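Local coordinates for Glyoxalase/bleomycin resistance protein/dioxygenase (Albidiferax ferrireducens T118, PDB 4QB5) that is of unknown specific function but belongs to the glyoxalase/bleomycin resistance/dioxygenase (vicinal oxygen chelate) superfamily and may act as a dioxygenase, at residues Ser25-Val31 against Thr68-Pro74; Pro95-Phe101 against Ile140-His144; Val36-Tyr41 against Asp134-Ile140. All blocks are in the same frame, centred on the assembly; numbering follows the deposited sequence.

Contact 1. Residues Ser25-Val31 against Thr68-Pro74; sequences SHVMVGV and TFGITTP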
loop_
_atom_site.group_PDB
_atom_site.type_symbol
_atom_site.label_atom_id
_atom_site.label_comp_id
_atom_site.label_asym_id
_atom_site.label_seq_id
_atom_site.Cartn_x
_atom_site.Cartn_y
_atom_site.Cartn_z
ATOM N N SER C 25 4.889 7.510 -1.745
ATOM C CA SER C 25 4.432 8.480 -2.742
ATOM C C SER C 25 3.000 8.148 -3.101
ATOM O O SER C 25 2.133 9.037 -3.226
ATOM C CB SER C 25 5.273 8.396 -4.033
ATOM O OG SER C 25 5.363 7.041 -4.533
ATOM N N HIS C 26 2.706 6.860 -3.249
ATOM C CA HIS C 26 1.370 6.461 -3.682
ATOM C C HIS C 26 1.104 4.984 -3.472
ATOM O O HIS C 26 2.076 4.194 -3.376
ATOM C CB HIS C 26 1.159 6.832 -5.188
ATOM C CG HIS C 26 1.962 6.006 -6.139
ATOM N ND1 HIS C 26 3.337 6.090 -6.217
ATOM C CD2 HIS C 26 1.586 5.135 -7.115
ATOM C CE1 HIS C 26 3.774 5.280 -7.178
ATOM N NE2 HIS C 26 2.726 4.703 -7.748
ATOM N N VAL C 27 -0.183 4.594 -3.404
ATOM C CA VAL C 27 -0.569 3.212 -3.326
ATOM C C VAL C 27 -1.717 3.012 -4.281
ATOM O O VAL C 27 -2.718 3.807 -4.267
ATOM C CB VAL C 27 -1.003 2.790 -1.894
ATOM C CG1 VAL C 27 -1.309 1.293 -1.826
ATOM C CG2 VAL C 27 0.040 3.135 -0.875
HETATM N N MSE C 28 -1.617 1.976 -5.124
HETATM C CA MSE C 28 -2.699 1.604 -6.048
HETATM C C MSE C 28 -3.199 0.267 -5.614
HETATM O O MSE C 28 -2.400 -0.568 -5.056
HETATM C CB MSE C 28 -2.166 1.447 -7.462
HETATM C CG MSE C 28 -1.230 2.539 -7.898
HETATM SE SE MSE C 28 -2.265 4.226 -8.108
HETATM C CE MSE C 28 -3.354 3.573 -9.624
ATOM N N VAL C 29 -4.499 0.034 -5.743
ATOM C CA VAL C 29 -5.067 -1.315 -5.642
ATOM C C VAL C 29 -5.838 -1.625 -6.910
ATOM O O VAL C 29 -6.335 -0.735 -7.584
ATOM C CB VAL C 29 -5.987 -1.540 -4.411
ATOM C CG1 VAL C 29 -5.204 -1.356 -3.112
ATOM C CG2 VAL C 29 -7.219 -0.624 -4.430
ATOM N N GLY C 30 -5.958 -2.914 -7.220
ATOM C CA GLY C 30 -6.721 -3.315 -8.391
ATOM C C GLY C 30 -8.181 -3.499 -8.116
ATOM O O GLY C 30 -8.574 -3.979 -7.066
ATOM N N VAL C 31 -9.028 -3.045 -9.026
ATOM C CA VAL C 31 -10.467 -3.266 -8.852
ATOM C C VAL C 31 -11.059 -3.830 -10.148
ATOM O O VAL C 31 -10.516 -3.599 -11.220
ATOM C CB VAL C 31 -11.189 -1.934 -8.484
ATOM C CG1 VAL C 31 -10.591 -1.341 -7.242
ATOM C CG2 VAL C 31 -11.123 -0.909 -9.610
ATOM N N THR C 68 -0.986 9.874 -2.440
ATOM C CA THR C 68 -2.057 9.625 -3.382
ATOM C C THR C 68 -2.454 8.166 -3.293
ATOM O O THR C 68 -1.596 7.259 -3.218
ATOM C CB THR C 68 -1.559 9.996 -4.762
ATOM O OG1 THR C 68 -1.247 11.383 -4.734
ATOM C CG2 THR C 68 -2.597 9.752 -5.813
ATOM N N PHE C 69 -3.753 7.930 -3.276
ATOM C CA PHE C 69 -4.298 6.584 -3.385
ATOM C C PHE C 69 -4.971 6.445 -4.702
ATOM O O PHE C 69 -5.661 7.384 -5.144
ATOM C CB PHE C 69 -5.336 6.328 -2.280
ATOM C CG PHE C 69 -6.078 5.050 -2.446
ATOM C CD1 PHE C 69 -5.457 3.811 -2.258
ATOM C CD2 PHE C 69 -7.451 5.065 -2.693
ATOM C CE1 PHE C 69 -6.144 2.626 -2.426
ATOM C CE2 PHE C 69 -8.147 3.866 -2.865
ATOM C CZ PHE C 69 -7.505 2.654 -2.666
ATOM N N GLY C 70 -4.847 5.268 -5.318
ATOM C CA GLY C 70 -5.548 5.030 -6.582
ATOM C C GLY C 70 -6.183 3.669 -6.712
ATOM O O GLY C 70 -5.719 2.672 -6.134
ATOM N N ILE C 71 -7.287 3.618 -7.438
ATOM C CA ILE C 71 -7.922 2.356 -7.800
ATOM C C ILE C 71 -7.744 2.206 -9.300
ATOM O O ILE C 71 -7.800 3.218 -10.069
ATOM C CB ILE C 71 -9.401 2.268 -7.402
ATOM C CG1 ILE C 71 -10.210 3.466 -7.956
ATOM C CG2 ILE C 71 -9.487 2.166 -5.890
ATOM C CD1 ILE C 71 -11.679 3.356 -7.686
ATOM N N THR C 72 -7.448 0.980 -9.728
ATOM C CA THR C 72 -7.089 0.778 -11.139
ATOM C C THR C 72 -7.608 -0.536 -11.668
ATOM O O THR C 72 -7.698 -1.543 -10.958
ATOM C CB THR C 72 -5.534 0.880 -11.386
ATOM O OG1 THR C 72 -5.265 0.939 -12.801
ATOM C CG2 THR C 72 -4.763 -0.342 -10.812
ATOM N N THR C 73 -7.959 -0.514 -12.948
ATOM C CA THR C 73 -8.071 -1.713 -13.762
ATOM C C THR C 73 -6.625 -2.211 -13.982
ATOM O O THR C 73 -5.759 -1.416 -14.339
ATOM C CB THR C 73 -8.692 -1.361 -15.156
ATOM O OG1 THR C 73 -10.042 -0.983 -14.923
ATOM C CG2 THR C 73 -8.721 -2.618 -16.067
ATOM N N PRO C 74 -6.343 -3.495 -13.714
ATOM C CA PRO C 74 -4.913 -3.904 -13.838
ATOM C C PRO C 74 -4.383 -3.695 -15.241
ATOM O O PRO C 74 -5.048 -4.055 -16.218
ATOM C CB PRO C 74 -4.950 -5.389 -13.499
ATOM C CG PRO C 74 -6.121 -5.496 -12.511
ATOM C CD PRO C 74 -7.160 -4.512 -13.061
HETATM O O HOH W 1 -11.478 -2.469 -13.466
#

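Contact 2. Residues Pro95-Phe101 against Ile140-His144; sequences PEQCDAF and ICALH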
loop_
_atom_site.group_PDB
_atom_site.type_symbol
_atom_site.label_atom_id
_atom_site.label_comp_id
_atom_site.label_asym_id
_atom_site.label_seq_id
_atom_site.Cartn_x
_atom_site.Cartn_y
_atom_site.Cartn_z
ATOM N N PRO C 95 -10.610 8.245 16.799
ATOM C CA PRO C 95 -11.333 7.027 16.776
ATOM C C PRO C 95 -12.710 7.166 16.141
ATOM O O PRO C 95 -13.139 6.271 15.440
ATOM C CB PRO C 95 -11.480 6.642 18.265
ATOM C CG PRO C 95 -10.389 7.383 18.976
ATOM C CD PRO C 95 -10.272 8.661 18.183
ATOM N N GLU C 96 -13.392 8.297 16.393
ATOM C CA GLU C 96 -14.677 8.602 15.739
ATOM C C GLU C 96 -14.548 8.592 14.238
ATOM O O GLU C 96 -15.469 8.174 13.545
ATOM C CB GLU C 96 -15.214 9.980 16.226
ATOM C CG GLU C 96 -15.624 9.981 17.693
ATOM C CD GLU C 96 -14.469 10.086 18.696
ATOM O OE1 GLU C 96 -13.324 10.437 18.339
ATOM O OE2 GLU C 96 -14.734 9.875 19.905
ATOM N N GLN C 97 -13.405 9.037 13.704
ATOM C CA GLN C 97 -13.242 9.033 12.217
ATOM C C GLN C 97 -13.040 7.630 11.709
ATOM O O GLN C 97 -13.554 7.279 10.656
ATOM C CB GLN C 97 -12.085 9.890 11.757
ATOM C CG GLN C 97 -12.463 11.317 11.563
ATOM C CD GLN C 97 -11.382 12.137 10.871
ATOM O OE1 GLN C 97 -10.254 11.691 10.587
ATOM N NE2 GLN C 97 -11.731 13.344 10.616
ATOM N N CYS C 98 -12.332 6.821 12.484
ATOM C CA CYS C 98 -12.177 5.416 12.182
ATOM C C CYS C 98 -13.546 4.744 12.187
ATOM O O CYS C 98 -13.799 3.908 11.331
ATOM C CB CYS C 98 -11.281 4.654 13.187
ATOM S SG CYS C 98 -9.579 5.212 13.256
ATOM N N ASP C 99 -14.422 5.082 13.135
ATOM C CA ASP C 99 -15.731 4.443 13.139
ATOM C C ASP C 99 -16.589 4.950 11.956
ATOM O O ASP C 99 -17.383 4.213 11.460
ATOM C CB ASP C 99 -16.501 4.727 14.403
ATOM C CG ASP C 99 -15.976 3.923 15.604
ATOM O OD1 ASP C 99 -15.151 2.989 15.478
ATOM O OD2 ASP C 99 -16.397 4.302 16.673
ATOM N N ALA C 100 -16.500 6.220 11.624
ATOM C CA ALA C 100 -17.258 6.783 10.438
ATOM C C ALA C 100 -16.826 6.151 9.122
ATOM O O ALA C 100 -17.621 5.829 8.253
ATOM C CB ALA C 100 -16.954 8.273 10.389
ATOM N N PHE C 101 -15.520 5.934 8.992
ATOM C CA PHE C 101 -14.946 5.150 7.887
ATOM C C PHE C 101 -15.534 3.750 7.782
ATOM O O PHE C 101 -15.976 3.339 6.724
ATOM C CB PHE C 101 -13.434 5.075 8.205
ATOM C CG PHE C 101 -12.592 4.234 7.309
ATOM C CD1 PHE C 101 -11.783 4.858 6.360
ATOM C CD2 PHE C 101 -12.378 2.894 7.585
ATOM C CE1 PHE C 101 -10.870 4.122 5.611
ATOM C CE2 PHE C 101 -11.461 2.137 6.831
ATOM C CZ PHE C 101 -10.700 2.761 5.854
ATOM N N ILE C 140 -8.310 -3.305 4.044
ATOM C CA ILE C 140 -7.957 -1.894 4.338
ATOM C C ILE C 140 -8.322 -1.593 5.780
ATOM O O ILE C 140 -9.100 -2.315 6.398
ATOM C CB ILE C 140 -8.656 -0.897 3.359
ATOM C CG1 ILE C 140 -10.186 -0.949 3.568
ATOM C CG2 ILE C 140 -8.267 -1.243 1.915
ATOM C CD1 ILE C 140 -10.995 -0.091 2.625
ATOM N N CYS C 141 -7.758 -0.556 6.354
ATOM C CA CYS C 141 -8.186 -0.121 7.675
ATOM C C CYS C 141 -7.925 1.335 7.830
ATOM O O CYS C 141 -7.217 1.977 6.996
ATOM C CB CYS C 141 -7.490 -0.891 8.810
ATOM S SG CYS C 141 -5.753 -0.620 8.787
ATOM N N ALA C 142 -8.609 1.889 8.791
ATOM C CA ALA C 142 -8.325 3.265 9.245
ATOM C C ALA C 142 -7.659 3.150 10.626
ATOM O O ALA C 142 -8.082 2.327 11.480
ATOM C CB ALA C 142 -9.603 4.098 9.326
ATOM N N LEU C 143 -6.587 3.900 10.821
ATOM C CA LEU C 143 -5.833 3.827 12.065
ATOM C C LEU C 143 -5.629 5.200 12.647
ATOM O O LEU C 143 -5.178 6.148 11.950
ATOM C CB LEU C 143 -4.465 3.189 11.794
ATOM C CG LEU C 143 -3.461 3.036 12.942
ATOM C CD1 LEU C 143 -2.466 1.904 12.656
ATOM C CD2 LEU C 143 -2.695 4.311 13.151
ATOM N N HIS C 144 -5.920 5.324 13.942
ATOM C CA HIS C 144 -5.626 6.511 14.674
ATOM C C HIS C 144 -4.708 6.176 15.862
ATOM O O HIS C 144 -4.996 5.290 16.646
ATOM C CB HIS C 144 -6.920 7.112 15.185
ATOM C CG HIS C 144 -6.700 8.249 16.122
ATOM N ND1 HIS C 144 -6.072 9.414 15.742
ATOM C CD2 HIS C 144 -6.933 8.363 17.445
ATOM C CE1 HIS C 144 -5.943 10.209 16.785
ATOM N NE2 HIS C 144 -6.453 9.589 17.828
#

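Contact 3. Residues Val36-Tyr41 against Asp134-Ile140; sequences VSKKFY and DPDGNKI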
loop_
_atom_site.group_PDB
_atom_site.type_symbol
_atom_site.label_atom_id
_atom_site.label_comp_id
_atom_site.label_asym_id
_atom_site.label_seq_id
_atom_site.Cartn_x
_atom_site.Cartn_y
_atom_site.Cartn_z
ATOM N N VAL C 36 -18.253 1.060 -9.356
ATOM C CA VAL C 36 -18.567 0.495 -8.049
ATOM C C VAL C 36 -17.488 0.889 -6.996
ATOM O O VAL C 36 -17.836 1.328 -5.897
ATOM C CB VAL C 36 -18.783 -1.027 -8.107
ATOM C CG1 VAL C 36 -18.759 -1.650 -6.709
ATOM C CG2 VAL C 36 -20.138 -1.355 -8.778
ATOM N N SER C 37 -16.200 0.777 -7.337
ATOM C CA SER C 37 -15.140 1.086 -6.370
ATOM C C SER C 37 -15.027 2.585 -6.106
ATOM O O SER C 37 -14.709 2.962 -5.030
ATOM C CB SER C 37 -13.784 0.507 -6.861
ATOM O OG SER C 37 -13.852 -0.929 -6.820
ATOM N N LYS C 38 -15.215 3.417 -7.123
ATOM C CA LYS C 38 -15.246 4.858 -6.974
ATOM C C LYS C 38 -16.311 5.278 -5.942
ATOM O O LYS C 38 -16.081 6.131 -5.080
ATOM C CB LYS C 38 -15.527 5.546 -8.289
ATOM C CG LYS C 38 -15.502 7.053 -8.138
ATOM C CD LYS C 38 -15.941 7.738 -9.391
ATOM C CE LYS C 38 -15.594 9.197 -9.322
ATOM N NZ LYS C 38 -16.409 9.901 -8.329
ATOM N N LYS C 39 -17.461 4.648 -6.010
ATOM C CA LYS C 39 -18.538 5.025 -5.127
ATOM C C LYS C 39 -18.214 4.591 -3.689
ATOM O O LYS C 39 -18.428 5.353 -2.738
ATOM C CB LYS C 39 -19.830 4.439 -5.635
ATOM C CG LYS C 39 -21.004 4.743 -4.723
ATOM C CD LYS C 39 -22.317 4.257 -5.362
ATOM C CE LYS C 39 -23.200 3.632 -4.298
ATOM N NZ LYS C 39 -22.448 2.532 -3.614
ATOM N N PHE C 40 -17.684 3.390 -3.524
ATOM C CA PHE C 40 -17.145 2.973 -2.202
ATOM C C PHE C 40 -16.080 3.929 -1.631
ATOM O O PHE C 40 -16.247 4.429 -0.497
ATOM C CB PHE C 40 -16.632 1.531 -2.316
ATOM C CG PHE C 40 -15.997 1.013 -1.087
ATOM C CD1 PHE C 40 -16.755 0.450 -0.093
ATOM C CD2 PHE C 40 -14.649 1.065 -0.919
ATOM C CE1 PHE C 40 -16.155 -0.067 1.045
ATOM C CE2 PHE C 40 -14.040 0.552 0.212
ATOM C CZ PHE C 40 -14.791 -0.010 1.211
ATOM N N TYR C 41 -15.026 4.212 -2.406
ATOM C CA TYR C 41 -13.888 5.032 -1.897
ATOM C C TYR C 41 -14.261 6.512 -1.696
ATOM O O TYR C 41 -13.779 7.129 -0.760
ATOM C CB TYR C 41 -12.573 4.838 -2.700
ATOM C CG TYR C 41 -11.918 3.537 -2.368
ATOM C CD1 TYR C 41 -11.208 3.401 -1.177
ATOM C CD2 TYR C 41 -11.981 2.410 -3.230
ATOM C CE1 TYR C 41 -10.635 2.214 -0.824
ATOM C CE2 TYR C 41 -11.338 1.216 -2.893
ATOM C CZ TYR C 41 -10.694 1.115 -1.699
ATOM O OH TYR C 41 -10.085 -0.077 -1.312
ATOM N N ASP C 134 -12.749 -4.013 0.898
ATOM C CA ASP C 134 -13.445 -3.286 -0.140
ATOM C C ASP C 134 -14.248 -4.304 -1.012
ATOM O O ASP C 134 -14.227 -5.520 -0.769
ATOM C CB ASP C 134 -12.488 -2.316 -0.882
ATOM C CG ASP C 134 -11.635 -2.977 -1.969
ATOM O OD1 ASP C 134 -11.755 -4.204 -2.238
ATOM O OD2 ASP C 134 -10.804 -2.225 -2.594
ATOM N N PRO C 135 -15.003 -3.804 -1.962
ATOM C CA PRO C 135 -15.849 -4.662 -2.791
ATOM C C PRO C 135 -15.069 -5.698 -3.538
ATOM O O PRO C 135 -15.642 -6.694 -3.855
ATOM C CB PRO C 135 -16.511 -3.676 -3.778
ATOM C CG PRO C 135 -16.561 -2.396 -3.002
ATOM C CD PRO C 135 -15.271 -2.374 -2.190
ATOM N N ASP C 136 -13.770 -5.481 -3.769
ATOM C CA ASP C 136 -12.901 -6.479 -4.443
ATOM C C ASP C 136 -12.150 -7.405 -3.494
ATOM O O ASP C 136 -11.424 -8.231 -3.955
ATOM C CB ASP C 136 -11.911 -5.749 -5.349
ATOM C CG ASP C 136 -12.609 -5.086 -6.532
ATOM O OD1 ASP C 136 -12.785 -5.747 -7.586
ATOM O OD2 ASP C 136 -13.055 -3.938 -6.397
ATOM N N GLY C 137 -12.345 -7.293 -2.183
ATOM C CA GLY C 137 -11.590 -8.111 -1.252
ATOM C C GLY C 137 -10.261 -7.438 -0.840
ATOM O O GLY C 137 -9.514 -7.971 -0.009
ATOM N N ASN C 138 -9.934 -6.267 -1.345
ATOM C CA ASN C 138 -8.752 -5.583 -0.781
ATOM C C ASN C 138 -8.931 -5.270 0.716
ATOM O O ASN C 138 -9.946 -4.702 1.118
ATOM C CB ASN C 138 -8.399 -4.280 -1.510
ATOM C CG ASN C 138 -8.127 -4.487 -3.004
ATOM O OD1 ASN C 138 -8.821 -3.930 -3.861
ATOM N ND2 ASN C 138 -7.120 -5.273 -3.318
ATOM N N LYS C 139 -7.931 -5.627 1.540
ATOM C CA LYS C 139 -8.024 -5.448 2.971
ATOM C C LYS C 139 -7.492 -4.104 3.349
ATOM O O LYS C 139 -6.364 -3.779 2.997
ATOM C CB LYS C 139 -7.243 -6.568 3.715
ATOM C CG LYS C 139 -7.473 -6.553 5.202
ATOM C CD LYS C 139 -6.814 -7.776 5.850
ATOM C CE LYS C 139 -7.250 -7.907 7.278
ATOM N NZ LYS C 139 -6.350 -8.874 7.983
ATOM N N ILE C 140 -8.310 -3.305 4.044
ATOM C CA ILE C 140 -7.957 -1.894 4.338
ATOM C C ILE C 140 -8.322 -1.593 5.780
ATOM O O ILE C 140 -9.100 -2.315 6.398
ATOM C CB ILE C 140 -8.656 -0.897 3.359
ATOM C CG1 ILE C 140 -10.186 -0.949 3.568
ATOM C CG2 ILE C 140 -8.267 -1.243 1.915
ATOM C CD1 ILE C 140 -10.995 -0.091 2.625
HETATM O O HOH W 2 -14.856 -3.221 -8.210
HETATM O O HOH W 3 -12.999 -2.051 -4.650
#

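Contact 1. Residues Ser25-Val31 against Thr68-Pro74
The strand His-26 to Gly-30 runs parallel to Thr-68 to Thr-72, with axes 4.7 Å apart at their closest and 21° between their directions. The register is unbroken: His-26 pairs with Thr-68, Met-28 with Gly-70 and Gly-30 with Thr-72. Val-27 N, Val-29 N and Val-31 N donate to the carbonyls of Thr-68, Gly-70 and Thr-72, while Val-27 O and Val-29 O accept from Gly-70 N and Thr-72 N. The series ends with Val-31 N to Thr-72 O (2.8 Å) but begins with a weak bond, Thr-68 N to Ser-25 O (3.3 Å).

On the face carrying Met-28, a selenomethionine, the side chain folds back at chi2 (-69°) and chi3 (-66°) and lies across the neighbouring strand. Its SE rests 3.7 Å from Gly-70 CA, a close approach made possible by a residue without a side chain. Beyond it, CE touches Thr-72 CB at 3.9 Å, the two side chains meeting nearly at right angles. On the other face, Val-29 CG2 packs against Phe-69 CZ (3.7 Å) and also Ile-71 CG2 (3.9 Å). Val-31 CG1 extends this apolar row to Ile-71 CB, 3.8 Å away. A water bridges Val-31 O and Thr-73 OG1.

Ser-37 and Tyr-41 of helix 34-46 cover Ile-71, and Ser-37 also Val-31, while Val-27 meets Leu-88 of strand 87-91 and the Phe-69 ring meets Phe-90 edge-to-face. Strand 59-64 hydrogen-bonds to the far side of 67-72, while residues 26-28 pair antiparallel with a strand of the second subunit, carrying the sheet across the interface.

Contact 2. Residues Pro95-Phe101 against Ile140-His144
Phe-101 lays one face of its ring over Ala-142, whose CB stands 3.5 Å from the ring centroid and only 9° off the ring normal. That near-vertical approach makes it a CH-pi contact centred on the ring. The torsion explains the reach: with CG trans to the backbone N (chi1 175°), the ring extends from the helix to the strand. It also covers main chain, since CE2 comes within 3.5 Å of Ala-142 N. At the outer end of the ring, CZ meets Ile-140 CD1 more loosely, at 4.3 Å.

One turn earlier, Cys-98 points its SG at the strand between Ala-142 and His-144. The sulfur is 3.7 Å from Ala-142 O and 3.8 Å from His-144 CB, distances of packing rather than bonding. Pro-95, at the helix start, completes the row: its CD lies 3.4 Å from His-144 CD2, the two side chains crossing obliquely. The imidazole is anchored separately, through a hydrogen bond between His-144 ND1 and Ala-92 O.

Pro-95, Cys-98 and Phe-101 thus form a stripe at intervals of three residues, laid along the inward-facing Ile-140, Ala-142 and His-144, with Cys-98 falling between Ala-142 and His-144 and Phe-101 centred on Ala-142. The axes run antiparallel at 171° and approach to 7.7 Å, with the Phe-101 ring and Ala-142 CB filling the space between them. Strand 87-91, helix 95-107 and three further strands, in sheet order 1-4-3-2, form the beta-alpha-beta-beta-beta module of the vicinal oxygen chelate fold; here its helix packs on its last strand.

Contact 3. Residues Val36-Tyr41 against Asp134-Ile140
Phe-40 approaches the Asp-134 to Gly-137 turn with its CB 4.0 Å from Pro-135 CG. CG, opposite the backbone N (chi1 177°), carries the ring out over the turn and comes 3.6 Å from Pro-135 CD, which sits over the centre of one ring face, 12° off the normal, in a CH-pi contact. CD1 and CD2 flank that same methylene. Farther out, CE2 presses on Asp-134 CB (3.4 Å) and also meets Ile-140 CD1, at the ring edge, 3.9 Å away. CZ reaches Asp-134 CA at 3.8 Å.

The polar half of the contact lies beside this. Tyr-41 OH donates to Asp-134 OD2 at 2.6 Å, on the anti side, with ring and carboxylate planes 77° apart. Asp-134 OD1 accepts from Asp-136 N (2.8 Å), forming an Asx turn, and from Asn-138 N (2.9 Å), the two arriving from opposite faces of the carboxylate plane. Two waters each join Ser-37 OG to Asp-136 OD2, while Asp-136 OD1 takes the backbone N of Asn-32.

At least three donors grip the buried Asp-134 carboxylate, which should hold its rotation. Tyr-41 ties the turn directly to the helix, and the hydrated edge at Ser-37 and Asp-136 adds to the packing of Phe-40 on Pro-135.

How the contacts relate
Contact 1 closes before contact 2 opens along the chain, whereas contact 3 interleaves with both, joining a helix near the N-terminus to a turn near the C-terminus. Contacts 1 and 2 lie on opposite sides of the chain's centre, their own centres 20 Å apart. Contact 1 lies within one mixed sheet; contact 2 packs helix 95-107 on the other; each sheet has strand order 1-4-3-2 within the chain. Contact 3 spans the gap: its centre is 11 Å from that of contact 1, which it touches through Phe-69 and Tyr-41, and 15 Å from that of contact 2, with which it shares Ile-140. It therefore connects the two halves of the fold. Contacts 1 and 2 also both meet the second subunit.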